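Pyrrolidone-carboxylate peptidase (PDB 5Z48) cleaves N-terminal pyroglutamyl groups from polypeptides as a cysteine exopeptidase, generally sparing those in which proline follows. Local coordinates at residues 190-193 against 194-198; 122-125 against 126-130. All blocks are in the same frame, centred on the assembly; numbering follows the deposited sequence.

Contact 1. Residues 190-193 against 194-198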
loop_
_atom_site.group_PDB
_atom_site.type_symbol
_atom_site.label_atom_id
_atom_site.label_comp_id
_atom_site.label_asym_id
_atom_site.label_seq_id
_atom_site.Cartn_x
_atom_site.Cartn_y
_atom_site.Cartn_z
ATOM N N PRO B 190 -7.506 1.748 6.380
ATOM C CA PRO B 190 -7.283 2.799 7.371
ATOM C C PRO B 190 -8.614 3.445 7.727
ATOM O O PRO B 190 -9.502 3.611 6.872
ATOM C CB PRO B 190 -6.355 3.792 6.657
ATOM C CG PRO B 190 -5.696 3.008 5.536
ATOM C CD PRO B 190 -6.804 2.027 5.116
ATOM N N TYR B 191 -8.757 3.851 8.992
ATOM C CA TYR B 191 -9.998 4.479 9.416
ATOM C C TYR B 191 -9.711 5.450 10.553
ATOM O O TYR B 191 -8.613 5.479 11.106
ATOM C CB TYR B 191 -11.035 3.426 9.863
ATOM C CG TYR B 191 -10.788 2.879 11.266
ATOM C CD1 TYR B 191 -9.807 1.906 11.508
ATOM C CD2 TYR B 191 -11.529 3.352 12.344
ATOM C CE1 TYR B 191 -9.587 1.418 12.796
ATOM C CE2 TYR B 191 -11.304 2.884 13.641
ATOM C CZ TYR B 191 -10.340 1.927 13.861
ATOM O OH TYR B 191 -10.148 1.496 15.151
ATOM N N LEU B 192 -10.698 6.280 10.870
ATOM C CA LEU B 192 -10.629 7.172 12.029
ATOM C C LEU B 192 -11.966 7.103 12.739
ATOM O O LEU B 192 -12.996 6.974 12.074
ATOM C CB LEU B 192 -10.366 8.637 11.635
ATOM C CG LEU B 192 -9.010 8.804 11.007
ATOM C CD1 LEU B 192 -8.939 10.226 10.477
ATOM C CD2 LEU B 192 -7.917 8.529 12.019
ATOM N N PRO B 193 -12.001 7.177 14.067
ATOM C CA PRO B 193 -13.305 7.301 14.727
ATOM C C PRO B 193 -14.035 8.513 14.183
ATOM O O PRO B 193 -13.418 9.535 13.850
ATOM C CB PRO B 193 -12.955 7.501 16.208
ATOM C CG PRO B 193 -11.540 6.846 16.330
ATOM C CD PRO B 193 -10.894 7.253 15.035
ATOM N N GLN B 194 -15.371 8.420 14.143
ATOM C CA GLN B 194 -16.139 9.533 13.595
ATOM C C GLN B 194 -15.835 10.848 14.321
ATOM O O GLN B 194 -15.817 11.914 13.696
ATOM C CB GLN B 194 -17.645 9.225 13.636
ATOM C CG GLN B 194 -18.473 10.367 13.051
ATOM C CD GLN B 194 -18.210 10.527 11.559
ATOM O OE1 GLN B 194 -18.232 9.547 10.821
ATOM N NE2 GLN B 194 -17.962 11.771 11.115
ATOM N N SER B 195 -15.602 10.799 15.644
ATOM C CA SER B 195 -15.365 12.056 16.362
ATOM C C SER B 195 -14.093 12.754 15.893
ATOM O O SER B 195 -14.038 13.983 15.890
ATOM C CB SER B 195 -15.294 11.822 17.864
ATOM O OG SER B 195 -14.333 10.839 18.247
ATOM N N GLU B 196 -13.078 11.996 15.486
ATOM C CA GLU B 196 -11.873 12.607 14.910
ATOM C C GLU B 196 -12.160 13.242 13.554
ATOM O O GLU B 196 -11.675 14.338 13.261
ATOM C CB GLU B 196 -10.791 11.527 14.821
ATOM C CG GLU B 196 -9.493 11.973 14.068
ATOM C CD GLU B 196 -8.558 12.836 14.894
ATOM O OE1 GLU B 196 -8.951 13.297 16.009
ATOM O OE2 GLU B 196 -7.362 13.004 14.499
ATOM N N ILE B 197 -12.931 12.552 12.705
ATOM C CA ILE B 197 -13.305 13.088 11.389
ATOM C C ILE B 197 -14.104 14.370 11.547
ATOM O O ILE B 197 -13.810 15.390 10.903
ATOM C CB ILE B 197 -14.082 12.026 10.591
ATOM C CG1 ILE B 197 -13.168 10.838 10.277
ATOM C CG2 ILE B 197 -14.643 12.622 9.295
ATOM C CD1 ILE B 197 -13.920 9.598 9.708
ATOM N N THR B 198 -15.153 14.333 12.375
ATOM C CA THR B 198 -15.956 15.541 12.579
ATOM C C THR B 198 -15.099 16.698 13.089
ATOM O O THR B 198 -15.277 17.846 12.649
ATOM C CB THR B 198 -17.107 15.236 13.554
ATOM O OG1 THR B 198 -17.964 14.263 12.952
ATOM C CG2 THR B 198 -17.949 16.478 13.891
#
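The start of helix 194-211 illustrates the hydrophobic staple: Leu192, the residue before the N-cap, packs on Ile197 in the first turn. Their meeting point is near the backbone, with Leu192 CB 3.8 Å from Ile197 CG1. Because Ile197 turns CG1 to the side of its backbone N (chi1 -65°) and extends onward, CD1 comes to 3.7 Å from Leu192 O. Pro193 is the N-cap, but its ring has no acceptor for the first-turn N-H groups; its carbonyl accepts the first i+4 bond, from Ile197 N over 3.3 Å, in the carbonyl plane, while a weak, strongly bent bond comes from Glu196 N. Leu192 CD1 lies 4.0 Å from Glu196 CG, whose carboxylate leads away, OE1 to Arg199 of the same chain and OE2 to Tyr191 OH of the second subunit. From the first helical residue, Gln194 NE2 reaches one turn on to Thr198 OG1 in a nearly straight bond of 3.1 Å, within its amide plane; Gln194 OE1 is held by Asn175. Were Ile197 cut back to an alanine, Leu192 CB would probably lose its apolar mate and a gap would be likely to open beside the entering loop. Apolar packing thus probably helps fix the loop's approach, while a main-chain carbonyl begins the helical bonding.

Contact 2. Residues 122-125 against 126-130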
loop_
_atom_site.group_PDB
_atom_site.type_symbol
_atom_site.label_atom_id
_atom_site.label_comp_id
_atom_site.label_asym_id
_atom_site.label_seq_id
_atom_site.Cartn_x
_atom_site.Cartn_y
_atom_site.Cartn_z
ATOM N N ARG B 122 -3.005 26.208 2.866
ATOM C CA ARG B 122 -1.941 26.106 3.872
ATOM C C ARG B 122 -2.434 26.512 5.256
ATOM O O ARG B 122 -2.024 25.895 6.253
ATOM C CB ARG B 122 -0.711 26.924 3.471
ATOM C CG ARG B 122 -0.030 26.433 2.185
ATOM C CD ARG B 122 0.646 25.065 2.312
ATOM N NE ARG B 122 1.003 24.522 0.980
ATOM C CZ ARG B 122 1.492 23.298 0.800
ATOM N NH1 ARG B 122 1.708 22.495 1.846
ATOM N NH2 ARG B 122 1.721 22.836 -0.416
ATOM N N ALA B 123 -3.359 27.475 5.345
ATOM C CA ALA B 123 -3.912 27.849 6.645
ATOM C C ALA B 123 -4.699 26.700 7.258
ATOM O O ALA B 123 -4.682 26.500 8.479
ATOM C CB ALA B 123 -4.808 29.066 6.486
ATOM N N ILE B 124 -5.411 25.930 6.428
ATOM C CA ILE B 124 -6.129 24.779 6.974
ATOM C C ILE B 124 -5.152 23.712 7.465
ATOM O O ILE B 124 -5.324 23.166 8.565
ATOM C CB ILE B 124 -7.100 24.207 5.927
ATOM C CG1 ILE B 124 -8.195 25.233 5.573
ATOM C CG2 ILE B 124 -7.745 22.893 6.449
ATOM C CD1 ILE B 124 -8.990 24.840 4.276
ATOM N N LEU B 125 -4.128 23.391 6.662
ATOM C CA LEU B 125 -3.130 22.411 7.113
ATOM C C LEU B 125 -2.501 22.827 8.425
ATOM O O LEU B 125 -2.276 21.991 9.315
ATOM C CB LEU B 125 -2.043 22.235 6.045
ATOM C CG LEU B 125 -2.489 21.543 4.743
ATOM C CD1 LEU B 125 -1.267 21.246 3.887
ATOM C CD2 LEU B 125 -3.367 20.296 4.873
ATOM N N ALA B 126 -2.236 24.123 8.585
ATOM C CA ALA B 126 -1.599 24.598 9.809
ATOM C C ALA B 126 -2.557 24.488 10.990
ATOM O O ALA B 126 -2.158 24.127 12.103
ATOM C CB ALA B 126 -1.114 26.044 9.651
ATOM N N ALA B 127 -3.839 24.790 10.754
ATOM C CA ALA B 127 -4.811 24.649 11.838
ATOM C C ALA B 127 -4.966 23.189 12.255
ATOM O O ALA B 127 -5.048 22.877 13.455
ATOM C CB ALA B 127 -6.162 25.236 11.404
ATOM N N TRP B 128 -4.986 22.287 11.272
ATOM C CA TRP B 128 -5.029 20.859 11.574
ATOM C C TRP B 128 -3.816 20.448 12.394
ATOM O O TRP B 128 -3.948 19.740 13.391
ATOM C CB TRP B 128 -5.058 20.033 10.281
ATOM C CG TRP B 128 -6.410 19.871 9.623
ATOM C CD1 TRP B 128 -7.648 20.093 10.176
ATOM C CD2 TRP B 128 -6.641 19.431 8.285
ATOM N NE1 TRP B 128 -8.632 19.814 9.264
ATOM C CE2 TRP B 128 -8.039 19.388 8.098
ATOM C CE3 TRP B 128 -5.794 19.045 7.231
ATOM C CZ2 TRP B 128 -8.622 19.013 6.872
ATOM C CZ3 TRP B 128 -6.381 18.643 6.033
ATOM C CH2 TRP B 128 -7.775 18.611 5.869
ATOM N N ARG B 129 -2.612 20.863 11.977
ATOM C CA ARG B 129 -1.412 20.479 12.732
ATOM C C ARG B 129 -1.447 21.011 14.168
ATOM O O ARG B 129 -1.084 20.302 15.130
ATOM C CB ARG B 129 -0.167 20.973 11.994
ATOM C CG ARG B 129 1.128 20.435 12.663
ATOM C CD ARG B 129 2.342 20.433 11.737
ATOM N NE ARG B 129 2.310 19.357 10.731
ATOM C CZ ARG B 129 2.867 18.154 10.908
ATOM N NH1 ARG B 129 3.464 17.879 12.043
ATOM N NH2 ARG B 129 2.796 17.232 9.951
ATOM N N GLU B 130 -1.901 22.252 14.347
ATOM C CA GLU B 130 -1.994 22.800 15.690
ATOM C C GLU B 130 -2.976 22.000 16.543
ATOM O O GLU B 130 -2.749 21.828 17.746
ATOM C CB GLU B 130 -2.406 24.276 15.597
ATOM C CG GLU B 130 -2.169 25.094 16.886
ATOM C CD GLU B 130 -3.309 24.984 17.892
ATOM O OE1 GLU B 130 -4.449 24.648 17.477
ATOM O OE2 GLU B 130 -3.066 25.242 19.107
#
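Trp128 lies along its own helix, 121-130, against Ile124 and Leu125 of the preceding turn, and its side chain can be followed outward atom by atom. CB lies 3.5 Å from Leu125 O, and CG is 3.6 Å from Ile124 O, the carbonyl that also accepts the Trp128 N-H in a 2.9 Å bond. With CG beside its backbone N (chi1 -82°), the indole runs alongside Ile124, both side chains pointing the same way. The six-membered ring, its rotation set by chi2 at -16°, receives Ile124 CG2 over one face, a CH-pi contact 4.0 Å from the ring centroid and 14° off the normal; CE2 and CZ2 are among the atoms beneath this methyl. Leu125 approaches differently: its CD2 comes obliquely to 3.6 Å from both CE3 and CZ3. The polar atom of the indole, NE1, bonds to Ala200 O on helix 194-211, and the ring also touches Val203 of that helix and Val80 and Leu82 of strand 80-90. Away from the indole, Arg122 makes salt bridges to Asp104 and Asp91 of the third subunit, and Arg129 NH1 bonds to Leu180 O of the second. Two aliphatic neighbours and one N-H bond together probably restrict the turning of the buried indole, so that a largely apolar group can join two helices and a strand while its single polar atom keeps a partner.

In the fold
Both contacts are local, yet they show how position in a helix changes the chemistry. Contact 1 lies where a loop enters helix 194-211, so a main-chain carbonyl and a short aliphatic contact share the work; contact 2 lies within a helix already under way, where regular backbone bonds leave the side chains to pack. Both are partly buried. In contact 1 the second subunit meets apolar Leu192 and Pro193 as well as Glu196, whereas contact 2 meets the second and third through its arginines and keeps its apolar side chains for its own fold. Helix 194-211 connects them, beginning in contact 1 and receiving Trp128 of contact 2 further along. Their centres are 17 Å apart, and they do not touch.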